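Phosphoribulokinase (Rhodobacter sphaeroides, PDB 1A7J) catalyses the ATP-dependent phosphorylation of D-ribulose 5-phosphate to D-ribulose 1,5-bisphosphate, a step of the Calvin cycle. Local coordinates at residues I158-E161 / W162-I166; D182-L185 / R186-H189; H193-V196 / P197-S200. All coordinates share one frame; numbering follows the deposited sequence.

Contact 1: I158-E161 / W162-I166. With SO4 (sulfate ion), chain B.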
# COMPACT_ATOMS: atom_id res chain seq x y z
N ILE A 158 4.58 3.07 -13.51
CA ILE A 158 3.81 4.30 -13.55
C ILE A 158 2.73 4.26 -14.61
O ILE A 158 1.56 4.35 -14.27
CB ILE A 158 4.73 5.50 -13.79
CG1 ILE A 158 5.71 5.65 -12.61
CG2 ILE A 158 3.91 6.75 -13.92
CD1 ILE A 158 6.81 6.61 -12.84
N ASN A 159 3.09 3.84 -15.81
CA ASN A 159 2.14 3.60 -16.88
C ASN A 159 0.89 2.89 -16.40
O ASN A 159 -0.19 3.23 -16.82
CB ASN A 159 2.74 2.73 -17.97
CG ASN A 159 3.83 3.39 -18.70
OD1 ASN A 159 4.96 3.37 -18.27
ND2 ASN A 159 3.54 3.82 -19.91
N LEU A 160 1.04 1.83 -15.63
CA LEU A 160 -0.12 1.07 -15.15
C LEU A 160 -0.89 1.71 -13.97
O LEU A 160 -2.09 1.46 -13.81
CB LEU A 160 0.31 -0.36 -14.79
CG LEU A 160 -0.63 -1.41 -14.18
CD1 LEU A 160 -1.67 -1.84 -15.19
CD2 LEU A 160 0.18 -2.62 -13.71
N GLU A 161 -0.25 2.60 -13.21
CA GLU A 161 -0.95 3.32 -12.15
C GLU A 161 -1.95 4.26 -12.78
O GLU A 161 -3.13 4.20 -12.46
CB GLU A 161 0.03 4.10 -11.27
CG GLU A 161 -0.49 4.43 -9.85
CD GLU A 161 -1.12 5.83 -9.77
OE1 GLU A 161 -0.53 6.79 -10.31
OE2 GLU A 161 -2.22 5.95 -9.18
N TRP A 162 -1.52 4.99 -13.82
CA TRP A 162 -2.41 5.89 -14.55
C TRP A 162 -3.62 5.17 -15.14
O TRP A 162 -4.72 5.68 -15.07
CB TRP A 162 -1.69 6.57 -15.69
CG TRP A 162 -0.52 7.37 -15.29
CD1 TRP A 162 -0.12 7.67 -14.02
CD2 TRP A 162 0.30 8.11 -16.16
NE1 TRP A 162 0.89 8.60 -14.05
CE2 TRP A 162 1.17 8.89 -15.35
CE3 TRP A 162 0.37 8.24 -17.55
CZ2 TRP A 162 2.08 9.78 -15.89
CZ3 TRP A 162 1.27 9.13 -18.09
CH2 TRP A 162 2.12 9.89 -17.26
N ILE A 163 -3.41 4.07 -15.85
CA ILE A 163 -4.51 3.29 -16.38
C ILE A 163 -5.40 2.89 -15.24
O ILE A 163 -6.61 2.92 -15.36
CB ILE A 163 -4.02 1.99 -17.05
CG1 ILE A 163 -3.23 2.34 -18.31
CG2 ILE A 163 -5.19 1.06 -17.39
CD1 ILE A 163 -2.01 1.43 -18.58
N GLN A 164 -4.80 2.42 -14.15
CA GLN A 164 -5.58 2.00 -13.00
C GLN A 164 -6.40 3.17 -12.47
O GLN A 164 -7.54 3.01 -12.07
CB GLN A 164 -4.68 1.43 -11.89
CG GLN A 164 -4.59 -0.10 -11.92
CD GLN A 164 -3.61 -0.71 -10.92
OE1 GLN A 164 -3.08 -0.02 -10.04
NE2 GLN A 164 -3.42 -2.02 -11.01
N LYS A 165 -5.86 4.38 -12.61
CA LYS A 165 -6.49 5.55 -12.03
C LYS A 165 -7.54 6.13 -12.97
O LYS A 165 -8.63 6.47 -12.54
CB LYS A 165 -5.43 6.60 -11.71
CG LYS A 165 -6.00 7.95 -11.48
CD LYS A 165 -6.75 7.99 -10.17
CE LYS A 165 -7.33 9.38 -9.92
NZ LYS A 165 -8.29 9.42 -8.76
N ILE A 166 -7.21 6.19 -14.26
CA ILE A 166 -8.08 6.75 -15.29
C ILE A 166 -9.34 5.92 -15.33
O ILE A 166 -10.44 6.46 -15.48
CB ILE A 166 -7.41 6.72 -16.67
CG1 ILE A 166 -6.40 7.85 -16.81
CG2 ILE A 166 -8.40 6.92 -17.74
CD1 ILE A 166 -5.18 7.41 -17.49
S SO4 B . -6.88 12.07 -6.12
O1 SO4 B . -6.47 13.28 -5.46
O2 SO4 B . -5.93 11.02 -5.86
O3 SO4 B . -8.17 11.69 -5.64
O4 SO4 B . -6.96 12.31 -7.52
O HOH W 1 1.72 8.52 -11.39
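Ile-158 and Trp-162 lie side by side one turn apart on helix 158-168 of a P-loop kinase fold, the helix that carries the catalytic-site residue Lys-165. Backbone bonds hold the turns together: Trp-162 N reaches Ile-158 O at 3.2 Å, and Gln-164 N reaches Leu-160 O at 2.9 Å.

The apolar contact is a methyl against a flat ring. Ile-158 CG2 sits 3.4 Å above one face of the indole, displaced toward its rim, and is nearest to Trp-162 NE1. With CG2 anti to its own backbone N, the beta-branched isoleucine holds this methyl beside the ring. Ile-184 and Met-188 of helix 180-195 also touch the indole.

Polar groups gather at the ring's edge and beyond. The Glu-161 carboxylate stands almost perpendicular to the indole, their planes 80° apart, with OE1 in the ring plane near CD1. OE1 also forms a salt bridge with Arg-187, so a carboxylate suits the place. The long Lys-165 chain carries NZ away from the backbone, to a salt bridge with Asp-169 and a weak 3.4 Å bond to O4 of the sulfate. One water, at the indole edge, links the carboxylate to the ring N-H, donating to Glu-161 OE1 at 3.0 Å and accepting from Trp-162 NE1 at 2.8 Å.

Contact 2: D182-L185 / R186-H189. With SO4 (sulfate ion), chain B.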
# COMPACT_ATOMS: atom_id res chain seq x y z
N ASP A 182 -4.97 16.48 -16.57
CA ASP A 182 -4.70 17.45 -15.52
C ASP A 182 -4.79 16.80 -14.15
O ASP A 182 -4.12 17.24 -13.23
CB ASP A 182 -5.66 18.64 -15.62
CG ASP A 182 -5.19 19.70 -16.59
OD1 ASP A 182 -4.39 20.58 -16.18
OD2 ASP A 182 -5.57 19.65 -17.78
N VAL A 183 -5.58 15.74 -14.04
CA VAL A 183 -5.70 14.96 -12.80
C VAL A 183 -4.47 14.08 -12.66
O VAL A 183 -4.07 13.72 -11.55
CB VAL A 183 -6.98 14.07 -12.81
CG1 VAL A 183 -6.73 12.74 -12.15
CG2 VAL A 183 -8.10 14.74 -12.05
N ILE A 184 -3.93 13.65 -13.78
CA ILE A 184 -2.80 12.74 -13.78
C ILE A 184 -1.50 13.49 -13.51
O ILE A 184 -0.76 13.15 -12.58
CB ILE A 184 -2.79 11.95 -15.12
CG1 ILE A 184 -3.62 10.68 -14.97
CG2 ILE A 184 -1.41 11.58 -15.55
CD1 ILE A 184 -3.15 9.82 -13.87
N LEU A 185 -1.33 14.65 -14.16
CA LEU A 185 -0.19 15.54 -13.91
C LEU A 185 -0.18 16.21 -12.51
O LEU A 185 0.89 16.40 -11.92
CB LEU A 185 -0.13 16.63 -14.99
CG LEU A 185 0.19 16.22 -16.42
CD1 LEU A 185 -0.41 17.24 -17.34
CD2 LEU A 185 1.67 16.16 -16.61
N ARG A 186 -1.33 16.68 -12.05
CA ARG A 186 -1.44 17.25 -10.71
C ARG A 186 -1.00 16.23 -9.64
O ARG A 186 -0.52 16.62 -8.57
CB ARG A 186 -2.88 17.71 -10.46
CG ARG A 186 -3.17 18.23 -9.06
CD ARG A 186 -4.66 18.31 -8.79
NE ARG A 186 -5.14 17.18 -8.00
CZ ARG A 186 -6.24 16.48 -8.26
NH1 ARG A 186 -7.10 16.90 -9.18
NH2 ARG A 186 -6.51 15.38 -7.57
N ARG A 187 -1.07 14.93 -9.96
CA ARG A 187 -0.69 13.89 -9.00
C ARG A 187 0.79 13.55 -9.07
O ARG A 187 1.35 13.10 -8.08
CB ARG A 187 -1.56 12.63 -9.17
CG ARG A 187 -2.96 12.78 -8.57
CD ARG A 187 -3.81 11.51 -8.57
NE ARG A 187 -3.44 10.62 -9.66
CZ ARG A 187 -3.17 9.33 -9.51
NH1 ARG A 187 -3.56 8.68 -8.43
NH2 ARG A 187 -2.63 8.64 -10.52
N MET A 188 1.45 13.95 -10.14
CA MET A 188 2.86 13.61 -10.31
C MET A 188 3.75 14.30 -9.29
O MET A 188 4.77 13.76 -8.85
CB MET A 188 3.33 13.95 -11.72
CG MET A 188 2.80 13.01 -12.77
SD MET A 188 2.86 11.26 -12.29
CE MET A 188 4.63 10.91 -12.53
N HIS A 189 3.25 15.41 -8.77
CA HIS A 189 4.07 16.30 -8.00
C HIS A 189 4.30 15.64 -6.68
O HIS A 189 5.41 15.28 -6.38
CB HIS A 189 3.40 17.69 -7.83
CG HIS A 189 3.37 18.50 -9.10
ND1 HIS A 189 4.42 19.31 -9.49
CD2 HIS A 189 2.47 18.55 -10.11
CE1 HIS A 189 4.16 19.81 -10.69
NE2 HIS A 189 2.99 19.37 -11.08
S SO4 B . -6.88 12.07 -6.12
O1 SO4 B . -6.47 13.28 -5.46
O2 SO4 B . -5.93 11.02 -5.86
O3 SO4 B . -8.17 11.69 -5.64
O4 SO4 B . -6.96 12.31 -7.52
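Val-183 and Arg-186 meet one turn apart on helix 180-195 of the P-loop kinase fold, where two consecutive arginines approach a bound sulfate. Val-183 CG2 lies 3.7 Å from Arg-186 NH1, and Ile-184 CD1 lies 3.6 Å from Arg-187 NH2. In both pairs a methyl of a branched aliphatic residue touches one terminal nitrogen of the arginine obliquely and, being apolar, takes no N-H.

The anion belongs to the same first shell. Arg-186 presents the edge of its guanidinium, with the sulfur in its plane, and NH2 makes a weak bond of 3.0 Å to O1. Its CG runs anti to the backbone N (chi1 175°), and a bend at chi3 (101°) then turns the group to the sulfate. Arg-187, a catalytic-site residue, meets the ion through its aliphatic part, CD standing 3.4 Å from O4. The sulfate probably came from the crystallisation liquor; His-69 binds it too.

Second-shell partners fix both arginines. Arg-186 gives NE to the carbonyl of Phe-67 and pairs NH1 with Glu-178, while Arg-187 NH2 is paired with Glu-161 on helix 158-168. Arginine suits both places because its several N-H groups can serve different partners at once. Lys-165 packs against Val-183 and Arg-187.

The backbone sets the spacing. Arg-186 N bonds to Asp-182 O in the alpha-helical manner; Arg-187 N bonds to Ile-184 O and Met-188 N to Leu-185 O, each three residues back. On the solvent-exposed side, the His-189 ring comes near the Leu-185 carbonyl, with CD2 3.2 Å from O.

Contact 3: H193-V196 / P197-S200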
# COMPACT_ATOMS: atom_id res chain seq x y z
N HIS A 193 7.30 13.19 -5.14
CA HIS A 193 7.81 13.79 -3.90
C HIS A 193 7.54 12.96 -2.62
O HIS A 193 8.40 12.91 -1.75
CB HIS A 193 7.28 15.22 -3.72
CG HIS A 193 8.02 16.26 -4.52
ND1 HIS A 193 7.38 17.16 -5.35
CD2 HIS A 193 9.33 16.60 -4.55
CE1 HIS A 193 8.26 18.00 -5.86
NE2 HIS A 193 9.45 17.68 -5.40
N CYS A 194 6.42 12.24 -2.57
CA CYS A 194 6.00 11.52 -1.36
C CYS A 194 5.88 10.01 -1.52
O CYS A 194 5.89 9.31 -0.51
CB CYS A 194 4.66 12.03 -0.86
SG CYS A 194 4.45 13.77 -0.96
N ILE A 195 5.54 9.54 -2.71
CA ILE A 195 5.41 8.10 -2.94
C ILE A 195 6.69 7.39 -3.35
O ILE A 195 7.23 6.59 -2.59
CB ILE A 195 4.30 7.76 -3.94
CG1 ILE A 195 2.97 8.35 -3.45
CG2 ILE A 195 4.12 6.26 -4.06
CD1 ILE A 195 2.58 7.94 -2.04
N VAL A 196 7.26 7.79 -4.48
CA VAL A 196 8.49 7.16 -4.96
C VAL A 196 9.54 6.86 -3.88
O VAL A 196 9.97 5.72 -3.77
CB VAL A 196 9.08 7.98 -6.10
CG1 VAL A 196 10.55 7.75 -6.21
CG2 VAL A 196 8.42 7.59 -7.36
N PRO A 197 9.86 7.81 -2.98
CA PRO A 197 10.98 7.60 -2.06
C PRO A 197 10.76 6.43 -1.12
O PRO A 197 11.72 5.88 -0.58
CB PRO A 197 11.04 8.90 -1.26
CG PRO A 197 10.28 9.90 -2.05
CD PRO A 197 9.22 9.12 -2.76
N GLN A 198 9.50 6.09 -0.89
CA GLN A 198 9.13 5.06 0.07
C GLN A 198 9.61 3.68 -0.35
O GLN A 198 9.72 2.78 0.47
CB GLN A 198 7.62 5.05 0.25
CG GLN A 198 7.05 6.32 0.83
CD GLN A 198 5.63 6.14 1.21
OE1 GLN A 198 5.21 5.04 1.56
NE2 GLN A 198 4.85 7.20 1.10
N PHE A 199 9.82 3.50 -1.65
CA PHE A 199 10.22 2.21 -2.21
C PHE A 199 11.73 1.99 -2.06
O PHE A 199 12.28 1.05 -2.64
CB PHE A 199 9.78 2.11 -3.68
CG PHE A 199 8.30 2.33 -3.89
CD1 PHE A 199 7.37 1.64 -3.11
CD2 PHE A 199 7.86 3.36 -4.72
CE1 PHE A 199 6.03 2.00 -3.13
CE2 PHE A 199 6.52 3.72 -4.75
CZ PHE A 199 5.60 3.05 -3.94
N SER A 200 12.39 2.83 -1.27
CA SER A 200 13.75 2.57 -0.84
C SER A 200 13.79 2.32 0.66
O SER A 200 14.87 2.11 1.21
CB SER A 200 14.65 3.74 -1.17
OG SER A 200 14.35 4.28 -2.44
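Gln-198 turns its CG anti to its own carbonyl carbon (chi1 -64°) and then runs extended (chi2 -169°), which carries the amide back along the chain to Cys-194. There NE2 donates to Cys-194 O at 2.9 Å, the acceptor 16° out of the amide plane. Backbone bonds follow the 3-10 pattern that continues helix 180-195: Gln-198 N to Ile-195 O at 2.9 Å and Phe-199 N to Val-196 O at 3.1 Å. Pro-197, with no N-H to give, fits where the bonding passes to this i to i+3 pattern, and its ring carbon CD packs against Val-196 CB.

Beside them Ile-195 CG2 touches the Phe-199 ring at CZ, 3.5 Å away, an apolar pair that packs beside the turn. The buried glutamine suits its place because its amide can both give and accept: OE1 bonds to Thr-11 and NE2 also to Leu-133 O. A leucine here would probably leave Cys-194 O without its side-chain donor and Thr-11 without its amide partner.

The turn thus joins the end of helix 180-195 to the loop before strand 204-210, with Gln-198 reaching the end of strand 7-11 and the residue just after strand 127-132, and Phe-199 lying near Gly-12 of the predicted ATP site.

In the fold
From the N terminus the chain builds the four parallel strands 7-11, 36-40, 127-132 and 150-156 before reaching contact 1, on the helix directly after the last of them. Contacts 2 and 3 follow on helix 180-195 and its exit toward strand 204-210. All three are local turns in series: none closes a long loop, and none nests or crosses. Contacts 1 and 2, with centres 12 Å apart, join their two helices through a salt bridge and side-chain packing and touch the same sulfate, bringing catalytic-site residues Lys-165 and Arg-187 together. Contact 3, about 16 Å from contact 2 between centres, ties the helix's far end to the central sheet.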